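Local coordinates for protein urocanate hydratase (Paenibacillus sp. Soil724D2, PDB 7NED) that probably hydrates thiourocanate with the help of tightly held NAD+, as one step of bacterial ergothioneine breakdown, at residues A[27-32]-A[46-51]; A[199-204]-A[389-394]; A[237-242]-A[293-298]; A[338-343]-A[400-405]; A[492-497]-A[509-514]. One frame throughout, in Å; residues are numbered along the deposited sequence.

Contact 1 (A[27-32]-A[46-51]); sequences ENVLEN and AKAARN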
# COMPACT_ATOMS: atom_id res chain seq x y z
N GLU A 27 12.79 18.08 12.93
CA GLU A 27 14.03 18.46 13.59
C GLU A 27 14.32 17.52 14.75
O GLU A 27 15.48 17.14 14.98
CB GLU A 27 13.91 19.90 14.09
CG GLU A 27 13.85 20.89 12.95
CD GLU A 27 13.50 22.27 13.42
OE1 GLU A 27 12.76 22.44 14.40
OE2 GLU A 27 14.00 23.23 12.80
N ASN A 28 13.27 17.15 15.48
CA ASN A 28 13.42 16.34 16.69
C ASN A 28 13.93 14.93 16.39
O ASN A 28 14.71 14.38 17.16
CB ASN A 28 12.09 16.29 17.45
CG ASN A 28 12.24 15.65 18.82
OD1 ASN A 28 13.12 16.04 19.60
ND2 ASN A 28 11.35 14.68 19.14
N VAL A 29 13.47 14.30 15.29
CA VAL A 29 14.00 12.96 15.01
C VAL A 29 15.46 13.07 14.58
O VAL A 29 16.24 12.12 14.78
CB VAL A 29 13.18 12.17 13.97
CG1 VAL A 29 11.71 12.06 14.39
CG2 VAL A 29 13.30 12.78 12.57
N LEU A 30 15.86 14.18 13.96
CA LEU A 30 17.28 14.35 13.63
C LEU A 30 18.09 14.65 14.89
O LEU A 30 19.18 14.11 15.09
CB LEU A 30 17.45 15.44 12.56
CG LEU A 30 16.95 15.06 11.15
CD1 LEU A 30 16.91 16.27 10.20
CD2 LEU A 30 17.78 13.96 10.55
N GLU A 31 17.52 15.45 15.79
CA GLU A 31 18.19 15.73 17.06
C GLU A 31 18.44 14.44 17.84
O GLU A 31 19.51 14.27 18.44
CB GLU A 31 17.36 16.72 17.88
CG GLU A 31 17.97 17.03 19.28
CD GLU A 31 17.24 18.15 20.01
OE1 GLU A 31 16.33 18.79 19.41
OE2 GLU A 31 17.57 18.39 21.20
N ASN A 32 17.45 13.54 17.88
CA ASN A 32 17.62 12.27 18.57
C ASN A 32 18.20 11.19 17.68
O ASN A 32 18.20 10.02 18.08
CB ASN A 32 16.29 11.80 19.15
CG ASN A 32 15.85 12.67 20.33
OD1 ASN A 32 16.70 13.16 21.06
ND2 ASN A 32 14.55 12.90 20.46
N ALA A 46 17.40 3.81 8.82
CA ALA A 46 16.08 4.43 8.75
C ALA A 46 16.28 5.93 8.69
O ALA A 46 16.82 6.52 9.62
CB ALA A 46 15.22 4.02 9.94
N LYS A 47 15.85 6.56 7.60
CA LYS A 47 16.22 7.94 7.36
C LYS A 47 15.01 8.86 7.47
O LYS A 47 13.87 8.48 7.17
CB LYS A 47 16.85 8.05 5.97
CG LYS A 47 18.22 7.36 5.88
CD LYS A 47 18.94 7.71 4.60
CE LYS A 47 20.39 7.25 4.58
NZ LYS A 47 21.33 8.35 4.15
N ALA A 48 15.29 10.10 7.85
CA ALA A 48 14.25 11.10 7.99
C ALA A 48 13.85 11.73 6.66
O ALA A 48 12.78 12.35 6.59
CB ALA A 48 14.72 12.21 8.93
N ALA A 49 14.72 11.68 5.65
CA ALA A 49 14.43 12.25 4.34
C ALA A 49 15.36 11.57 3.36
O ALA A 49 16.30 10.89 3.76
CB ALA A 49 14.65 13.76 4.28
N ARG A 50 15.11 11.77 2.06
CA ARG A 50 15.91 10.99 1.12
C ARG A 50 17.34 11.50 1.06
O ARG A 50 18.27 10.72 0.87
CB ARG A 50 15.29 11.01 -0.27
CG ARG A 50 15.98 10.00 -1.16
CD ARG A 50 15.42 9.99 -2.55
NE ARG A 50 13.95 9.80 -2.58
CZ ARG A 50 13.25 9.73 -3.70
NH1 ARG A 50 13.88 9.84 -4.87
NH2 ARG A 50 11.92 9.62 -3.67
N ASN A 51 17.54 12.80 1.25
CA ASN A 51 18.85 13.41 1.10
C ASN A 51 18.72 14.84 1.60
O ASN A 51 17.62 15.29 1.95
CB ASN A 51 19.34 13.34 -0.35
CG ASN A 51 18.25 13.76 -1.33
OD1 ASN A 51 17.65 14.83 -1.16
ND2 ASN A 51 17.97 12.93 -2.33
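A48 presses its one methyl group between V29 and L30, two successive residues in the last turn of helix 17-31, and these three buried side chains make the whole contact. V29 turns toward the segment 46-51 and brings up its CG2 methyl, which lies 3.9 Å from A48 CB. That methyl occupies the crowded position between the backbone N and the carbonyl carbon, with CG1 beside the N (chi1 -56°). L30 leaves the helix at a slant, yet its extended chain carries CD2 to 3.9 Å from A48 CB. One small methyl thus meets two branched residues at equal distances, and the backbones stay well apart, with 7.2 Å between L30 CA and A48 CA. No hydrogen bond crosses, and the surface buried amounts to just 86 Å². The outer side is polar and looser: E31 and N32 are partly exposed at the helix end, E31 in a salt bridge to R8, and K47 points away from the helix and binds E38 O through NZ. E27, by contrast, is buried and paired with R13. Within the N-terminal domain, V41 of strand 40-42 packs against both V29 and A48, so that the end of helix 17-31 lies over the small antiparallel pair 40-42 and 46-47, and a few residues farther on N51 caps the start of helix 52-64.

Contact 2 (A[199-204]-A[389-394]); sequences TNYLQR and EHVPVE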
# COMPACT_ATOMS: atom_id res chain seq x y z
N THR A 199 23.57 8.86 29.50
CA THR A 199 22.18 9.28 29.59
C THR A 199 21.43 8.53 30.67
O THR A 199 20.22 8.71 30.82
CB THR A 199 21.46 9.09 28.24
OG1 THR A 199 21.39 7.69 27.92
CG2 THR A 199 22.24 9.78 27.18
N ASN A 200 22.13 7.67 31.41
CA ASN A 200 21.55 6.90 32.51
C ASN A 200 20.49 5.93 32.07
O ASN A 200 19.63 5.53 32.88
CB ASN A 200 21.03 7.83 33.59
CG ASN A 200 22.12 8.26 34.50
OD1 ASN A 200 22.71 7.42 35.18
ND2 ASN A 200 22.48 9.53 34.45
N TYR A 201 20.54 5.49 30.82
CA TYR A 201 19.81 4.29 30.46
C TYR A 201 20.52 3.05 30.95
O TYR A 201 19.88 2.00 31.15
CB TYR A 201 19.64 4.22 28.95
CG TYR A 201 18.37 4.83 28.48
CD1 TYR A 201 18.19 6.22 28.44
CD2 TYR A 201 17.31 4.00 28.10
CE1 TYR A 201 16.96 6.77 27.96
CE2 TYR A 201 16.11 4.53 27.68
CZ TYR A 201 15.94 5.91 27.60
OH TYR A 201 14.73 6.39 27.16
N LEU A 202 21.82 3.19 31.21
CA LEU A 202 22.71 2.10 31.56
C LEU A 202 23.40 2.41 32.89
O LEU A 202 23.84 3.54 33.12
CB LEU A 202 23.73 1.92 30.45
CG LEU A 202 24.65 0.73 30.64
CD1 LEU A 202 23.82 -0.51 30.73
CD2 LEU A 202 25.65 0.65 29.47
N GLN A 203 23.51 1.41 33.75
CA GLN A 203 24.09 1.67 35.08
C GLN A 203 25.59 1.45 35.11
O GLN A 203 26.32 2.25 35.73
CB GLN A 203 23.44 0.77 36.12
CG GLN A 203 22.08 1.30 36.58
CD GLN A 203 21.33 0.31 37.46
OE1 GLN A 203 21.85 -0.77 37.77
NE2 GLN A 203 20.10 0.67 37.87
N ARG A 204 26.07 0.36 34.50
CA ARG A 204 27.47 -0.04 34.57
C ARG A 204 27.95 -0.48 33.20
O ARG A 204 27.16 -0.93 32.37
CB ARG A 204 27.70 -1.21 35.54
CG ARG A 204 27.33 -0.91 36.95
CD ARG A 204 27.59 -2.10 37.85
NE ARG A 204 27.04 -1.87 39.18
CZ ARG A 204 26.92 -2.81 40.12
NH1 ARG A 204 27.36 -4.05 39.92
NH2 ARG A 204 26.36 -2.48 41.26
N GLU A 389 9.98 9.26 36.68
CA GLU A 389 11.09 9.22 37.64
C GLU A 389 12.39 8.89 36.95
O GLU A 389 13.43 9.44 37.32
CB GLU A 389 10.80 8.20 38.72
CG GLU A 389 11.91 8.02 39.78
CD GLU A 389 12.14 9.26 40.63
OE1 GLU A 389 13.29 9.43 41.16
OE2 GLU A 389 11.19 10.09 40.75
N HIS A 390 12.36 8.05 35.90
CA HIS A 390 13.56 7.38 35.44
C HIS A 390 13.93 7.60 33.98
O HIS A 390 15.06 7.27 33.61
CB HIS A 390 13.45 5.86 35.66
CG HIS A 390 13.38 5.46 37.11
ND1 HIS A 390 14.46 5.54 37.96
CD2 HIS A 390 12.36 4.93 37.83
CE1 HIS A 390 14.10 5.11 39.16
NE2 HIS A 390 12.84 4.73 39.10
N VAL A 391 13.04 8.10 33.13
CA VAL A 391 13.34 8.26 31.71
C VAL A 391 13.87 9.68 31.51
O VAL A 391 13.16 10.64 31.82
CB VAL A 391 12.11 8.00 30.84
CG1 VAL A 391 12.40 8.29 29.35
CG2 VAL A 391 11.69 6.57 31.03
N PRO A 392 15.08 9.84 31.00
CA PRO A 392 15.63 11.19 30.82
C PRO A 392 15.05 11.87 29.59
O PRO A 392 14.54 11.23 28.66
CB PRO A 392 17.12 10.93 30.60
CG PRO A 392 17.12 9.60 29.83
CD PRO A 392 15.99 8.80 30.51
N VAL A 393 15.19 13.17 29.53
CA VAL A 393 14.72 13.89 28.38
C VAL A 393 15.65 13.63 27.21
O VAL A 393 16.81 13.60 27.38
CB VAL A 393 14.62 15.39 28.67
CG1 VAL A 393 14.56 16.24 27.41
CG2 VAL A 393 13.41 15.66 29.53
N GLU A 394 15.09 13.36 26.06
CA GLU A 394 15.84 13.14 24.86
C GLU A 394 15.22 14.00 23.76
O GLU A 394 14.15 13.74 23.32
CB GLU A 394 15.84 11.68 24.49
O HOH W 1 17.55 6.57 34.46
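H390 O accepts a hydrogen bond of 2.7 Å from a water oxygen, and the same water donates its second proton to N200 O, at 2.8 Å. One solvent molecule thereby ties together two carbonyls, one from the last turn of helix 378-390 and one from N200. Here the chain turns out of helix 190-198 in a Schellman motif, with positive phi (65°). Beside this bridge the contact is mostly van der Waals packing, without a direct hydrogen bond. P392 points toward the 199-204 segment, and P392 CG and P392 CD both come to 3.4 Å from Y201 CE1 while the two side chains cross obliquely. P392 CG also sits 3.4 Å from T199 O, so the one carbon touches both a carbonyl oxygen and the tyrosine ring. Farther along the ring, V391 CG1, anti to its own N (chi1 175°), lies 3.7 Å from Y201 OH. The contact joins the Rossmann-like domain to the C-terminal domain, with the Y201 side chain about 10 Å from the bound urocanate. Y201 also packs on L174 of helix 172-178, and together with V391 it touches Q133 at the start of helix 133-150.

Contact 3 (A[237-242]-A[293-298]); sequences IYPELV and IAVEVE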
# COMPACT_ATOMS: atom_id res chain seq x y z
N ILE A 237 29.89 -13.58 22.42
CA ILE A 237 29.58 -13.71 23.84
C ILE A 237 28.55 -14.81 24.05
O ILE A 237 28.66 -15.61 24.98
CB ILE A 237 29.07 -12.39 24.44
CG1 ILE A 237 30.15 -11.29 24.41
CG2 ILE A 237 28.50 -12.62 25.89
CD1 ILE A 237 31.39 -11.62 25.19
N TYR A 238 27.51 -14.84 23.20
CA TYR A 238 26.44 -15.81 23.43
C TYR A 238 26.97 -17.23 23.37
O TYR A 238 26.66 -18.01 24.29
CB TYR A 238 25.28 -15.63 22.45
CG TYR A 238 24.35 -14.45 22.71
CD1 TYR A 238 23.01 -14.55 22.41
CD2 TYR A 238 24.82 -13.25 23.24
CE1 TYR A 238 22.15 -13.50 22.61
CE2 TYR A 238 23.98 -12.19 23.45
CZ TYR A 238 22.63 -12.32 23.11
OH TYR A 238 21.78 -11.26 23.30
N PRO A 239 27.77 -17.62 22.38
CA PRO A 239 28.29 -18.99 22.39
C PRO A 239 29.20 -19.26 23.57
O PRO A 239 29.24 -20.40 24.05
CB PRO A 239 29.08 -19.08 21.07
CG PRO A 239 28.50 -18.00 20.20
CD PRO A 239 28.12 -16.89 21.14
N GLU A 240 29.91 -18.23 24.04
CA GLU A 240 30.77 -18.40 25.21
C GLU A 240 29.94 -18.70 26.46
O GLU A 240 30.34 -19.53 27.29
CB GLU A 240 31.64 -17.16 25.39
CG GLU A 240 32.43 -17.13 26.68
CD GLU A 240 33.57 -18.13 26.69
OE1 GLU A 240 34.29 -18.17 27.71
OE2 GLU A 240 33.74 -18.87 25.69
N LEU A 241 28.79 -18.06 26.63
CA LEU A 241 27.95 -18.40 27.77
C LEU A 241 27.46 -19.84 27.66
O LEU A 241 27.34 -20.55 28.66
CB LEU A 241 26.78 -17.44 27.87
CG LEU A 241 27.17 -15.99 28.07
CD1 LEU A 241 25.92 -15.13 28.02
CD2 LEU A 241 27.87 -15.84 29.43
N VAL A 242 27.18 -20.28 26.44
CA VAL A 242 26.80 -21.67 26.23
C VAL A 242 27.96 -22.58 26.61
O VAL A 242 27.78 -23.64 27.22
CB VAL A 242 26.38 -21.87 24.77
CG1 VAL A 242 26.22 -23.35 24.47
CG2 VAL A 242 25.09 -21.09 24.49
N ILE A 293 25.19 -14.01 12.69
CA ILE A 293 23.83 -14.11 13.22
C ILE A 293 23.44 -15.56 13.42
O ILE A 293 22.82 -15.92 14.42
CB ILE A 293 22.85 -13.38 12.30
CG1 ILE A 293 23.00 -11.85 12.46
CG2 ILE A 293 21.44 -13.90 12.52
CD1 ILE A 293 22.26 -11.08 11.36
N ALA A 294 23.79 -16.43 12.46
CA ALA A 294 23.48 -17.85 12.61
C ALA A 294 24.13 -18.43 13.88
O ALA A 294 23.49 -19.19 14.62
CB ALA A 294 23.95 -18.60 11.35
N VAL A 295 25.39 -18.09 14.14
CA VAL A 295 26.05 -18.54 15.36
C VAL A 295 25.32 -18.03 16.60
O VAL A 295 25.14 -18.77 17.59
CB VAL A 295 27.52 -18.07 15.37
CG1 VAL A 295 28.10 -18.26 16.74
CG2 VAL A 295 28.32 -18.82 14.32
N GLU A 296 24.94 -16.76 16.60
CA GLU A 296 24.25 -16.20 17.74
C GLU A 296 22.93 -16.92 17.99
O GLU A 296 22.61 -17.27 19.13
CB GLU A 296 24.02 -14.70 17.56
CG GLU A 296 23.32 -14.10 18.78
CD GLU A 296 23.06 -12.60 18.68
OE1 GLU A 296 23.50 -11.92 17.71
OE2 GLU A 296 22.39 -12.13 19.61
N VAL A 297 22.15 -17.16 16.94
CA VAL A 297 20.85 -17.80 17.14
C VAL A 297 21.01 -19.27 17.53
O VAL A 297 20.19 -19.82 18.28
CB VAL A 297 19.97 -17.64 15.89
CG1 VAL A 297 18.72 -18.49 16.02
CG2 VAL A 297 19.64 -16.18 15.66
N GLU A 298 22.03 -19.95 17.02
CA GLU A 298 22.31 -21.30 17.51
C GLU A 298 22.52 -21.28 19.02
O GLU A 298 22.00 -22.13 19.75
CB GLU A 298 23.54 -21.87 16.82
CG GLU A 298 23.25 -22.46 15.46
CD GLU A 298 22.38 -23.70 15.58
OE1 GLU A 298 22.84 -24.73 16.14
OE2 GLU A 298 21.27 -23.68 15.03
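Two helices of the NAD-binding Rossmann-like domain, 234-243 and 282-305, pack closely here beside the cofactor, in a contact made of one ring-carboxylate pair and one apolar pair. The backbones come near each other, with 6.1 Å between Y238 CA and E296 CA. E296 runs out fully extended, CG anti to the backbone N (chi1 -179°), and this carries its carboxylate over one face of the Y238 ring, toward the rim. E296 OE2 stands 3.3 Å from Y238 CE1, and the carboxylate plane is steeply turned, 75° from the ring plane. On the same side, E296 CG passes the rim at Y238 CD1, 3.7 Å away. Each polar end is held from outside the pair: Y238 OH bonds to T252 O, and E296 OE1 to Y264 OH. E296 OE2 also lies close to D253 OD2, a proximity of two acids that may raise the proton affinity of one of them. Replacing Y238 by an alanine removes ring and hydroxyl together, which would probably leave T252 O without this donor and the E296 side chain without its flat support. The side chain of E296 is about 5 Å from NAD, so the pair belongs to the cofactor's surroundings. Toward the surface, P239, whose N has no proton to give to the preceding turn, marks a kink in helix 234-243. Its ring meets the exposed V295 at about a right angle, with P239 CG only 3.5 Å from V295 CG1, a tighter approach than carbon atoms usually make.

Contact 4 (A[338-343]-A[400-405]); sequences AFLRPL and IGWFGH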
# COMPACT_ATOMS: atom_id res chain seq x y z
N ALA A 338 3.78 -14.08 21.25
CA ALA A 338 3.97 -14.74 22.55
C ALA A 338 3.59 -13.87 23.75
O ALA A 338 3.12 -14.40 24.77
CB ALA A 338 5.41 -15.20 22.71
N PHE A 339 3.79 -12.56 23.66
CA PHE A 339 3.61 -11.73 24.85
C PHE A 339 2.64 -10.56 24.69
O PHE A 339 1.84 -10.31 25.61
CB PHE A 339 4.97 -11.20 25.29
CG PHE A 339 5.99 -12.29 25.45
CD1 PHE A 339 5.72 -13.40 26.25
CD2 PHE A 339 7.16 -12.26 24.75
CE1 PHE A 339 6.63 -14.44 26.37
CE2 PHE A 339 8.12 -13.29 24.87
CZ PHE A 339 7.85 -14.38 25.69
N LEU A 340 2.67 -9.83 23.57
CA LEU A 340 1.93 -8.58 23.54
C LEU A 340 0.61 -8.65 22.77
O LEU A 340 -0.19 -7.72 22.86
CB LEU A 340 2.80 -7.45 22.95
CG LEU A 340 4.08 -7.10 23.73
CD1 LEU A 340 4.72 -5.89 23.09
CD2 LEU A 340 3.79 -6.89 25.19
N ARG A 341 0.34 -9.73 22.04
CA ARG A 341 -0.85 -9.73 21.21
C ARG A 341 -2.15 -9.52 22.00
O ARG A 341 -3.07 -8.91 21.44
CB ARG A 341 -0.91 -11.02 20.38
CG ARG A 341 -2.06 -10.99 19.30
CD ARG A 341 -1.86 -12.09 18.27
NE ARG A 341 -0.74 -11.81 17.38
CZ ARG A 341 -0.10 -12.71 16.66
NH1 ARG A 341 -0.49 -13.99 16.70
NH2 ARG A 341 0.88 -12.33 15.83
N PRO A 342 -2.29 -9.95 23.26
CA PRO A 342 -3.53 -9.61 23.97
C PRO A 342 -3.74 -8.12 24.11
O PRO A 342 -4.89 -7.67 24.15
CB PRO A 342 -3.34 -10.29 25.34
CG PRO A 342 -2.49 -11.46 25.01
CD PRO A 342 -1.50 -10.95 24.00
N LEU A 343 -2.65 -7.32 24.16
CA LEU A 343 -2.82 -5.87 24.14
C LEU A 343 -3.24 -5.38 22.76
O LEU A 343 -4.20 -4.60 22.61
CB LEU A 343 -1.50 -5.23 24.55
CG LEU A 343 -1.02 -5.57 25.99
CD1 LEU A 343 0.32 -4.96 26.25
CD2 LEU A 343 -2.06 -5.08 26.99
N ILE A 400 6.05 8.16 26.38
CA ILE A 400 5.43 6.95 25.85
C ILE A 400 4.38 6.49 26.85
O ILE A 400 4.60 6.53 28.08
CB ILE A 400 6.46 5.84 25.59
CG1 ILE A 400 5.79 4.62 24.91
CG2 ILE A 400 7.13 5.42 26.85
CD1 ILE A 400 5.35 4.95 23.40
N GLY A 401 3.21 6.06 26.35
CA GLY A 401 2.21 5.58 27.28
C GLY A 401 1.19 4.73 26.56
O GLY A 401 0.43 5.24 25.73
N TRP A 402 1.21 3.42 26.80
CA TRP A 402 0.36 2.52 26.04
C TRP A 402 -1.08 2.67 26.50
O TRP A 402 -1.39 2.47 27.68
CB TRP A 402 0.82 1.07 26.20
CG TRP A 402 2.02 0.76 25.39
CD1 TRP A 402 3.17 1.49 25.31
CD2 TRP A 402 2.21 -0.39 24.55
NE1 TRP A 402 4.06 0.87 24.46
CE2 TRP A 402 3.49 -0.28 23.97
CE3 TRP A 402 1.41 -1.50 24.23
CZ2 TRP A 402 4.00 -1.23 23.06
CZ3 TRP A 402 1.91 -2.44 23.31
CH2 TRP A 402 3.20 -2.30 22.74
N PHE A 403 -1.95 3.00 25.55
CA PHE A 403 -3.35 3.22 25.80
C PHE A 403 -4.13 2.49 24.72
O PHE A 403 -3.65 2.32 23.59
CB PHE A 403 -3.69 4.73 25.76
CG PHE A 403 -3.40 5.46 27.05
CD1 PHE A 403 -4.18 5.26 28.16
CD2 PHE A 403 -2.38 6.40 27.12
CE1 PHE A 403 -3.97 5.95 29.35
CE2 PHE A 403 -2.16 7.10 28.32
CZ PHE A 403 -2.97 6.87 29.42
N GLY A 404 -5.37 2.09 25.04
CA GLY A 404 -6.23 1.44 24.08
C GLY A 404 -7.37 2.31 23.58
O GLY A 404 -7.35 3.55 23.65
N HIS A 405 -8.40 1.64 23.07
CA HIS A 405 -9.48 2.33 22.37
C HIS A 405 -10.27 3.20 23.33
O HIS A 405 -10.73 2.74 24.38
CB HIS A 405 -10.40 1.31 21.70
CG HIS A 405 -11.53 1.94 20.94
ND1 HIS A 405 -11.35 2.53 19.71
CD2 HIS A 405 -12.83 2.12 21.25
CE1 HIS A 405 -12.50 3.03 19.29
NE2 HIS A 405 -13.42 2.78 20.20
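L340, L343 and W402 meet through a shared choice of first torsion: in each, CG is anti to the carbonyl carbon and beside the backbone N, with chi1 -62° in both leucines and -77° in W402. Beyond CG the two leucines extend, CD1 anti to CA, and so send their outermost methyls toward the indole. The contact sets helix 335-344, which follows the edge strand 333-334 of the Rossmann-like parallel sheet, against the segment that leaves strand 398-400 at one edge of the mixed sheet. W402 offers the outer carbons of its six-membered ring. L340 CD1 lies 3.9 Å from W402 CH2, while L343 CD1 reaches the neighbouring carbons, 4.2 Å from W402 CE3. Both leucines cross the tryptophan at about a right angle and approach its ring obliquely. No hydrogen bond runs between the segments; W402 N is instead bonded to Q137 OE1 of helix 133-150, the helix on whose I142 L340 also packs. P350 touches W402 as well. The W402 side chain is about 8 Å from the bound urocanate, near the pocket but not among the residues lining it. The two leucines come from an irregular part of the helix: a wider pi-type turn covers 338-340, and after it the helix kinks, and L343 N bonds three residues back, to L340 O at 2.8 Å.

Contact 5 (A[492-497]-A[509-514]); sequences AGVTLV and ETTLNN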
# COMPACT_ATOMS: atom_id res chain seq x y z
N ALA A 492 1.62 1.66 8.69
CA ALA A 492 1.03 2.98 8.54
C ALA A 492 1.17 3.74 9.85
O ALA A 492 1.11 3.14 10.93
CB ALA A 492 -0.47 2.90 8.14
N GLY A 493 1.40 5.05 9.76
CA GLY A 493 1.56 5.88 10.93
C GLY A 493 0.66 7.10 10.82
O GLY A 493 0.07 7.35 9.77
N VAL A 494 0.56 7.84 11.92
CA VAL A 494 -0.36 8.97 11.98
C VAL A 494 0.17 9.97 13.01
O VAL A 494 0.70 9.57 14.04
CB VAL A 494 -1.80 8.51 12.32
CG1 VAL A 494 -1.85 7.91 13.78
CG2 VAL A 494 -2.79 9.66 12.16
N THR A 495 0.09 11.26 12.70
CA THR A 495 0.45 12.30 13.67
C THR A 495 -0.71 13.26 13.78
O THR A 495 -1.36 13.58 12.77
CB THR A 495 1.71 13.06 13.23
OG1 THR A 495 2.81 12.15 13.16
CG2 THR A 495 2.03 14.17 14.20
N LEU A 496 -0.99 13.68 15.01
CA LEU A 496 -2.01 14.67 15.34
C LEU A 496 -1.36 15.81 16.09
O LEU A 496 -0.43 15.59 16.87
CB LEU A 496 -3.13 14.08 16.20
CG LEU A 496 -3.99 13.06 15.44
CD1 LEU A 496 -4.70 12.17 16.45
CD2 LEU A 496 -5.02 13.80 14.54
N VAL A 497 -1.86 17.02 15.86
CA VAL A 497 -1.35 18.20 16.57
C VAL A 497 -2.49 18.71 17.43
O VAL A 497 -3.54 19.11 16.92
CB VAL A 497 -0.86 19.30 15.61
CG1 VAL A 497 -0.31 20.49 16.44
CG2 VAL A 497 0.18 18.74 14.65
N GLU A 509 -10.49 13.57 18.12
CA GLU A 509 -11.50 12.56 18.43
C GLU A 509 -11.71 11.62 17.26
O GLU A 509 -11.77 10.39 17.45
CB GLU A 509 -12.81 13.27 18.77
CG GLU A 509 -13.87 12.39 19.41
CD GLU A 509 -15.14 13.20 19.66
OE1 GLU A 509 -15.82 13.54 18.68
OE2 GLU A 509 -15.42 13.56 20.80
N THR A 510 -11.87 12.18 16.05
CA THR A 510 -12.24 11.38 14.88
C THR A 510 -11.11 10.44 14.53
O THR A 510 -11.33 9.23 14.37
CB THR A 510 -12.60 12.27 13.69
OG1 THR A 510 -13.61 13.22 14.10
CG2 THR A 510 -13.09 11.43 12.46
N THR A 511 -9.88 10.97 14.45
CA THR A 511 -8.73 10.14 14.11
C THR A 511 -8.45 9.08 15.16
O THR A 511 -8.22 7.92 14.82
CB THR A 511 -7.48 11.01 13.91
OG1 THR A 511 -7.61 11.72 12.67
CG2 THR A 511 -6.26 10.14 13.81
N LEU A 512 -8.41 9.47 16.44
CA LEU A 512 -8.01 8.50 17.45
C LEU A 512 -9.06 7.40 17.61
O LEU A 512 -8.71 6.22 17.74
CB LEU A 512 -7.71 9.23 18.78
CG LEU A 512 -6.42 10.09 18.69
CD1 LEU A 512 -6.22 11.02 19.91
CD2 LEU A 512 -5.15 9.22 18.47
N ASN A 513 -10.35 7.74 17.60
CA ASN A 513 -11.36 6.67 17.68
C ASN A 513 -11.23 5.70 16.50
O ASN A 513 -11.45 4.49 16.65
CB ASN A 513 -12.77 7.23 17.69
CG ASN A 513 -13.14 7.86 19.01
OD1 ASN A 513 -12.56 7.58 20.07
ND2 ASN A 513 -14.20 8.67 18.96
N ASN A 514 -10.90 6.20 15.31
CA ASN A 514 -10.79 5.30 14.14
C ASN A 514 -9.44 4.61 14.05
O ASN A 514 -9.34 3.51 13.49
CB ASN A 514 -11.05 6.08 12.84
CG ASN A 514 -12.47 6.59 12.75
OD1 ASN A 514 -13.31 6.18 13.55
ND2 ASN A 514 -12.73 7.54 11.83
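Strand 490-498, an inner strand of the mixed sheet in the C-terminal domain, is covered here by helix 502-525, the next helix along the chain. L496 carries most of the contact. Its CD1 methyl lies 3.5 Å from L512 CG as the two leucines slide past each other in opposite directions. Against T511 it works tip to tip: L496 CD1 is 3.7 Å from T511 CG2, and L496 CD2 is 3.8 Å from T511 CB. Two residues earlier, on the same face of the strand, V494 adds its own methyl, with V494 CG2 3.9 Å from T511 CG2. This is the usual helix-on-sheet layering of an alpha/beta fold: the axes of the two segments approach to 9.9 Å and run nearly antiparallel, at 150°, while residues of the strand point alternately toward the helix and away from it. T495, facing away, meets L22 and M25 of helix 17-31, so that helices cover both faces of the strand. Cutting L496 back to an alanine takes both CD methyls from the interface and is likely to open a gap between the strand and the T511 and L512 side chains. T511 keeps its CG2 anti to the backbone N (chi1 -73° for OG1), which turns that methyl to V494 and L496 while OG1 bonds to S471 O. Farther along the helix, N514 ND2 reaches K83 O of the second subunit.

Contact 1 closes first along the chain, in the N-terminal domain; contact 2 then spans the Rossmann-like and C-terminal domains, with contact 3 lying wholly within its span. Contact 4 alternates with contact 2, and contact 5 comes last. Contacts 1 and 2 have centres about 22 Å apart but touch, N32 ND2 lying 3.0 Å from E394 O, probably a hydrogen bond. Contacts 4 and 5, with centres about 17 Å apart, meet where H405 packs on N513. Contacts 3 and 5 are the most distant, about 42 Å between centres, one among the helices of the NAD-binding domain and the other on the mixed sheet. Contacts 1, 2 and 4 each bring a side chain within about 10 Å of the urocanate, near where these domains meet.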